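Local coordinates for uncharacterized protein (Legionella pneumophila subsp. pneumophila, PDB 4XA9) that is of unknown function but carries a RavJ-family domain of the papain-like peptidase clan and is therefore probably a cysteine peptidase or a close relative of one, at residues Phe21-Ile26 against Val175-Pro180; Gln8-Leu13 against Leu185-Glu190. All coordinates share one frame; numbering follows the deposited sequence.

Interaction 1: residues Phe21-Ile26 against Val175-Pro180; sequences FVVADI and VGMGHP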
loop_
_atom_site.group_PDB
_atom_site.type_symbol
_atom_site.label_atom_id
_atom_site.label_comp_id
_atom_site.label_asym_id
_atom_site.label_seq_id
_atom_site.Cartn_x
_atom_site.Cartn_y
_atom_site.Cartn_z
ATOM N N PHE B 21 -2.816 -6.719 -13.764
ATOM C CA PHE B 21 -3.148 -7.706 -12.736
ATOM C C PHE B 21 -4.415 -7.337 -11.973
ATOM O O PHE B 21 -4.724 -6.159 -11.798
ATOM C CB PHE B 21 -1.999 -7.835 -11.733
ATOM C CG PHE B 21 -1.036 -8.942 -12.039
ATOM C CD1 PHE B 21 -0.199 -8.864 -13.139
ATOM C CD2 PHE B 21 -0.964 -10.063 -11.230
ATOM C CE1 PHE B 21 0.699 -9.877 -13.418
ATOM C CE2 PHE B 21 -0.071 -11.074 -11.507
ATOM C CZ PHE B 21 0.758 -10.983 -12.603
ATOM N N VAL B 22 -5.145 -8.352 -11.527
ATOM C CA VAL B 22 -6.080 -8.187 -10.426
ATOM C C VAL B 22 -5.264 -8.102 -9.144
ATOM O O VAL B 22 -4.618 -9.082 -8.765
ATOM C CB VAL B 22 -7.065 -9.365 -10.302
ATOM C CG1 VAL B 22 -7.839 -9.262 -8.989
ATOM C CG2 VAL B 22 -8.011 -9.435 -11.501
ATOM N N VAL B 23 -5.263 -6.942 -8.490
ATOM C CA VAL B 23 -4.593 -6.799 -7.197
ATOM C C VAL B 23 -5.572 -7.185 -6.095
ATOM O O VAL B 23 -6.439 -6.398 -5.721
ATOM C CB VAL B 23 -4.085 -5.373 -6.964
ATOM C CG1 VAL B 23 -3.207 -5.321 -5.722
ATOM C CG2 VAL B 23 -3.307 -4.877 -8.175
ATOM N N ALA B 24 -5.437 -8.398 -5.574
ATOM C CA ALA B 24 -6.473 -8.945 -4.706
ATOM C C ALA B 24 -6.632 -8.195 -3.383
ATOM O O ALA B 24 -7.724 -8.196 -2.813
ATOM C CB ALA B 24 -6.207 -10.432 -4.443
ATOM N N ASP B 25 -5.578 -7.553 -2.881
ATOM C CA ASP B 25 -5.722 -6.875 -1.590
ATOM C C ASP B 25 -6.082 -5.394 -1.732
ATOM O O ASP B 25 -5.877 -4.613 -0.813
ATOM C CB ASP B 25 -4.463 -7.041 -0.714
ATOM C CG ASP B 25 -3.180 -6.651 -1.418
ATOM O OD1 ASP B 25 -3.236 -6.147 -2.556
ATOM O OD2 ASP B 25 -2.101 -6.849 -0.815
ATOM N N ILE B 26 -6.651 -5.020 -2.875
ATOM C CA ILE B 26 -7.283 -3.711 -3.002
ATOM C C ILE B 26 -8.438 -3.634 -2.005
ATOM O O ILE B 26 -8.721 -2.578 -1.428
ATOM C CB ILE B 26 -7.762 -3.468 -4.444
ATOM C CG1 ILE B 26 -6.551 -3.113 -5.319
ATOM C CG2 ILE B 26 -8.848 -2.385 -4.494
ATOM C CD1 ILE B 26 -6.857 -2.937 -6.778
ATOM N N VAL B 175 2.990 -1.176 -9.078
ATOM C CA VAL B 175 2.537 -1.017 -10.459
ATOM C C VAL B 175 1.106 -1.509 -10.606
ATOM O O VAL B 175 0.294 -0.881 -11.289
ATOM C CB VAL B 175 3.448 -1.770 -11.448
ATOM C CG1 VAL B 175 2.911 -1.658 -12.877
ATOM C CG2 VAL B 175 4.868 -1.220 -11.373
ATOM N N GLY B 176 0.798 -2.625 -9.955
ATOM C CA GLY B 176 -0.563 -3.123 -9.914
ATOM C C GLY B 176 -1.504 -2.092 -9.314
ATOM O O GLY B 176 -2.650 -1.955 -9.743
HETATM N N MSE B 177 -1.008 -1.352 -8.329
HETATM C CA MSE B 177 -1.803 -0.320 -7.663
HETATM C C MSE B 177 -1.899 0.972 -8.485
HETATM O O MSE B 177 -2.675 1.870 -8.154
HETATM C CB MSE B 177 -1.216 -0.017 -6.285
HETATM C CG MSE B 177 -1.537 -1.056 -5.221
HETATM SE SE MSE B 177 -3.468 -1.268 -4.947
HETATM C CE MSE B 177 -3.436 -2.334 -3.310
ATOM N N GLY B 178 -1.102 1.075 -9.545
ATOM C CA GLY B 178 -1.243 2.189 -10.474
ATOM C C GLY B 178 -0.062 3.141 -10.590
ATOM O O GLY B 178 -0.136 4.159 -11.290
ATOM N N HIS B 179 1.030 2.825 -9.904
ATOM C CA HIS B 179 2.233 3.641 -10.014
ATOM C C HIS B 179 2.945 3.349 -11.333
ATOM O O HIS B 179 3.002 2.201 -11.765
ATOM C CB HIS B 179 3.174 3.387 -8.833
ATOM C CG HIS B 179 2.632 3.862 -7.523
ATOM N ND1 HIS B 179 2.761 5.162 -7.093
ATOM C CD2 HIS B 179 1.944 3.210 -6.554
ATOM C CE1 HIS B 179 2.180 5.293 -5.913
ATOM N NE2 HIS B 179 1.677 4.123 -5.563
ATOM N N PRO B 180 3.487 4.392 -11.979
ATOM C CA PRO B 180 4.219 4.214 -13.238
ATOM C C PRO B 180 5.520 3.454 -13.024
ATOM O O PRO B 180 6.050 3.472 -11.911
ATOM C CB PRO B 180 4.491 5.652 -13.694
ATOM C CG PRO B 180 4.490 6.446 -12.432
ATOM C CD PRO B 180 3.448 5.804 -11.559
#
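Ile-26 and Val-23 receive the selenium end of Met-177, a selenomethionine, and this apolar packing makes up most of the contact. Ile-26 CG1 lies 3.6 Å from Met-177 SE, the two side chains running past each other in opposite directions. Val-23 CG1 touches the terminal methyl, Met-177 CE, at 3.8 Å. The bend in the selenomethionine chain at chi2 (-59°) turns SE and CE onto these two branches, which meet the tip from one side.

A side chain also meets backbone: Val-23 CG2 rests 3.4 Å from Gly-176 O, a close approach made possible because Gly-176 presents no side chain to the valine. The same carbonyl oxygen accepts a hydrogen bond from Ser-42 OG.

Asp-25 crosses Met-177 at about a right angle, but its polar bonds lie elsewhere: OD2 is bonded to Cys-102 N and OD1 to Trp-173 NE1, which holds the carboxylate at both oxygens. The two segments border another protein, Gala protein type 1: Ala-24 packs on its Ile-242 and His-179 on its Phe-24.

Behind Met-177 the chain turns through Gly-178, whose positive phi (117°) and bonds back into the last turn form a Schellman motif closing helix 172-176.

Interaction 2: residues Gln8-Leu13 against Leu185-Glu190; sequences QIQERL and LAIPKE
Gln-10 NE2 donates to Leu-185 O at 2.9 Å, the polar link between the helix and the loop. The bond is fairly straight, with an N-H...O angle of 162°, and the oxygen lies close to the plane of the glutamine amide, whereas the donor is slightly tilted from the carbonyl plane. CG stands opposite the backbone N (chi1 176°) and the chain runs on extended, which carries the amide across the carbonyl; on the way Gln-10 CB and CG each lie 3.5 Å from Leu-185 O. The other end of the amide is held as well, since Gln-10 OE1 accepts a bond from Gln-7 NE2, so that partners on both sides fix the rotation of the group. Gln-10 NE2 also lies against Ile-187 CG2 at 3.6 Å.

The carbonyl sits just before a G1 beta bulge, in which Ala-186 and Ile-187 both face Ile-169 of strand 168-170, an outermost strand of the antiparallel sheet. The chain turns a corner at Ala-186, where phi is positive (66°), and helix 6-14 packs against that corner.

Beside the hydrogen bond the surface is apolar. Ala-186 CB, which points at the helix, lies 3.8 Å from Ile-9 CG2. Leu-13 and Leu-185 cross each other: Leu-13 CB lies 3.8 Å from Leu-185 CD1 and 4.0 Å from Leu-185 CD2, while Leu-13 CD1 reaches over Leu-185 CB. Both leucines also pack on Val-170, and Leu-13 and Ile-9 also touch Leu-113 of helix 105-114.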
loop_
_atom_site.group_PDB
_atom_site.type_symbol
_atom_site.label_atom_id
_atom_site.label_comp_id
_atom_site.label_asym_id
_atom_site.label_seq_id
_atom_site.Cartn_x
_atom_site.Cartn_y
_atom_site.Cartn_z
ATOM N N GLN B 8 16.522 -1.058 -19.963
ATOM C CA GLN B 8 16.220 -2.320 -20.629
ATOM C C GLN B 8 15.629 -3.325 -19.648
ATOM O O GLN B 8 14.816 -4.166 -20.029
ATOM C CB GLN B 8 17.473 -2.907 -21.271
ATOM C CG GLN B 8 18.109 -2.041 -22.340
ATOM C CD GLN B 8 19.402 -2.640 -22.854
ATOM O OE1 GLN B 8 20.429 -2.590 -22.178
ATOM N NE2 GLN B 8 19.356 -3.218 -24.050
ATOM N N ILE B 9 16.050 -3.244 -18.388
ATOM C CA ILE B 9 15.469 -4.069 -17.335
ATOM C C ILE B 9 14.044 -3.615 -17.059
ATOM O O ILE B 9 13.138 -4.431 -16.919
ATOM C CB ILE B 9 16.284 -4.005 -16.032
ATOM C CG1 ILE B 9 17.740 -4.413 -16.284
ATOM C CG2 ILE B 9 15.650 -4.884 -14.963
ATOM C CD1 ILE B 9 18.643 -4.268 -15.059
ATOM N N GLN B 10 13.851 -2.305 -16.998
ATOM C CA GLN B 10 12.527 -1.743 -16.777
ATOM C C GLN B 10 11.573 -2.095 -17.918
ATOM O O GLN B 10 10.431 -2.491 -17.676
ATOM C CB GLN B 10 12.612 -0.227 -16.603
ATOM C CG GLN B 10 11.269 0.460 -16.462
ATOM C CD GLN B 10 11.407 1.928 -16.122
ATOM O OE1 GLN B 10 11.090 2.800 -16.932
ATOM N NE2 GLN B 10 11.878 2.210 -14.916
ATOM N N GLU B 11 12.043 -1.960 -19.156
ATOM C CA GLU B 11 11.204 -2.270 -20.309
ATOM C C GLU B 11 10.819 -3.743 -20.308
ATOM O O GLU B 11 9.711 -4.097 -20.701
ATOM C CB GLU B 11 11.908 -1.899 -21.616
ATOM C CG GLU B 11 12.012 -0.397 -21.838
ATOM C CD GLU B 11 10.653 0.286 -21.869
ATOM O OE1 GLU B 11 9.710 -0.271 -22.476
ATOM O OE2 GLU B 11 10.522 1.376 -21.272
ATOM N N ARG B 12 11.730 -4.596 -19.848
ATOM C CA ARG B 12 11.421 -6.014 -19.700
ATOM C C ARG B 12 10.285 -6.224 -18.699
ATOM O O ARG B 12 9.387 -7.028 -18.925
ATOM C CB ARG B 12 12.660 -6.795 -19.257
ATOM C CG ARG B 12 12.389 -8.264 -18.931
ATOM C CD ARG B 12 11.854 -9.025 -20.140
ATOM N NE ARG B 12 11.516 -10.408 -19.809
ATOM C CZ ARG B 12 10.313 -10.811 -19.406
ATOM N NH1 ARG B 12 9.319 -9.935 -19.285
ATOM N NH2 ARG B 12 10.101 -12.093 -19.124
ATOM N N LEU B 13 10.328 -5.501 -17.586
ATOM C CA LEU B 13 9.283 -5.632 -16.573
ATOM C C LEU B 13 7.985 -4.982 -17.041
ATOM O O LEU B 13 6.899 -5.405 -16.656
ATOM C CB LEU B 13 9.740 -5.015 -15.252
ATOM C CG LEU B 13 10.933 -5.715 -14.596
ATOM C CD1 LEU B 13 11.509 -4.862 -13.467
ATOM C CD2 LEU B 13 10.533 -7.091 -14.085
ATOM N N LEU B 185 9.670 -0.012 -11.055
ATOM C CA LEU B 185 10.292 -1.112 -11.797
ATOM C C LEU B 185 11.751 -0.837 -12.168
ATOM O O LEU B 185 12.022 -0.137 -13.142
ATOM C CB LEU B 185 9.502 -1.414 -13.070
ATOM C CG LEU B 185 8.083 -1.955 -12.887
ATOM C CD1 LEU B 185 7.434 -2.199 -14.243
ATOM C CD2 LEU B 185 8.104 -3.226 -12.052
ATOM N N ALA B 186 12.668 -1.408 -11.387
ATOM C CA ALA B 186 14.112 -1.340 -11.640
ATOM C C ALA B 186 14.651 0.076 -11.506
ATOM O O ALA B 186 15.277 0.606 -12.427
ATOM C CB ALA B 186 14.443 -1.905 -13.024
ATOM N N ILE B 187 14.416 0.682 -10.345
ATOM C CA ILE B 187 14.805 2.068 -10.115
ATOM C C ILE B 187 15.503 2.238 -8.772
ATOM O O ILE B 187 15.290 1.454 -7.849
ATOM C CB ILE B 187 13.586 3.000 -10.156
ATOM C CG1 ILE B 187 12.591 2.588 -9.079
ATOM C CG2 ILE B 187 12.919 2.957 -11.521
ATOM C CD1 ILE B 187 11.693 3.676 -8.700
ATOM N N PRO B 188 16.358 3.267 -8.662
ATOM C CA PRO B 188 16.999 3.611 -7.389
ATOM C C PRO B 188 15.973 4.013 -6.340
ATOM O O PRO B 188 14.893 4.498 -6.691
ATOM C CB PRO B 188 17.903 4.793 -7.755
ATOM C CG PRO B 188 18.160 4.629 -9.218
ATOM C CD PRO B 188 16.898 4.053 -9.785
ATOM N N LYS B 189 16.314 3.821 -5.071
ATOM C CA LYS B 189 15.366 4.051 -3.990
ATOM C C LYS B 189 14.812 5.467 -3.975
ATOM O O LYS B 189 13.696 5.686 -3.514
ATOM C CB LYS B 189 16.010 3.740 -2.634
ATOM C CG LYS B 189 17.137 4.669 -2.219
ATOM C CD LYS B 189 17.602 4.335 -0.806
ATOM C CE LYS B 189 18.673 5.297 -0.318
ATOM N NZ LYS B 189 19.908 5.250 -1.153
ATOM N N GLU B 190 15.581 6.425 -4.489
ATOM C CA GLU B 190 15.169 7.822 -4.437
ATOM C C GLU B 190 13.939 8.075 -5.302
ATOM O O GLU B 190 13.184 9.019 -5.067
ATOM C CB GLU B 190 16.313 8.746 -4.865
ATOM C CG GLU B 190 17.456 8.849 -3.853
ATOM C CD GLU B 190 18.411 7.663 -3.882
ATOM O OE1 GLU B 190 18.353 6.845 -4.828
ATOM O OE2 GLU B 190 19.234 7.554 -2.948
#

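Overall arrangement
Interactions 1 and 2 have centres about 17 Å apart, yet they meet directly where Val-175 CG2 lies 3.6 Å from Leu-185 CG. In sequence, helix 6-14 comes first and strand 22-23 next, while Val-175-Pro-180 precedes Leu-185-Glu-190, so interaction 1 is enclosed by interaction 2. The N-terminal region is thus fastened twice to the part of the chain following strand 168-170, remote parts of the sequence being joined side by side: once at the end of helix 172-176 and once at the bulged loop beside the antiparallel sheet. Both contacts are buried within the RavJ peptidase domain, the part of the longer protein represented here.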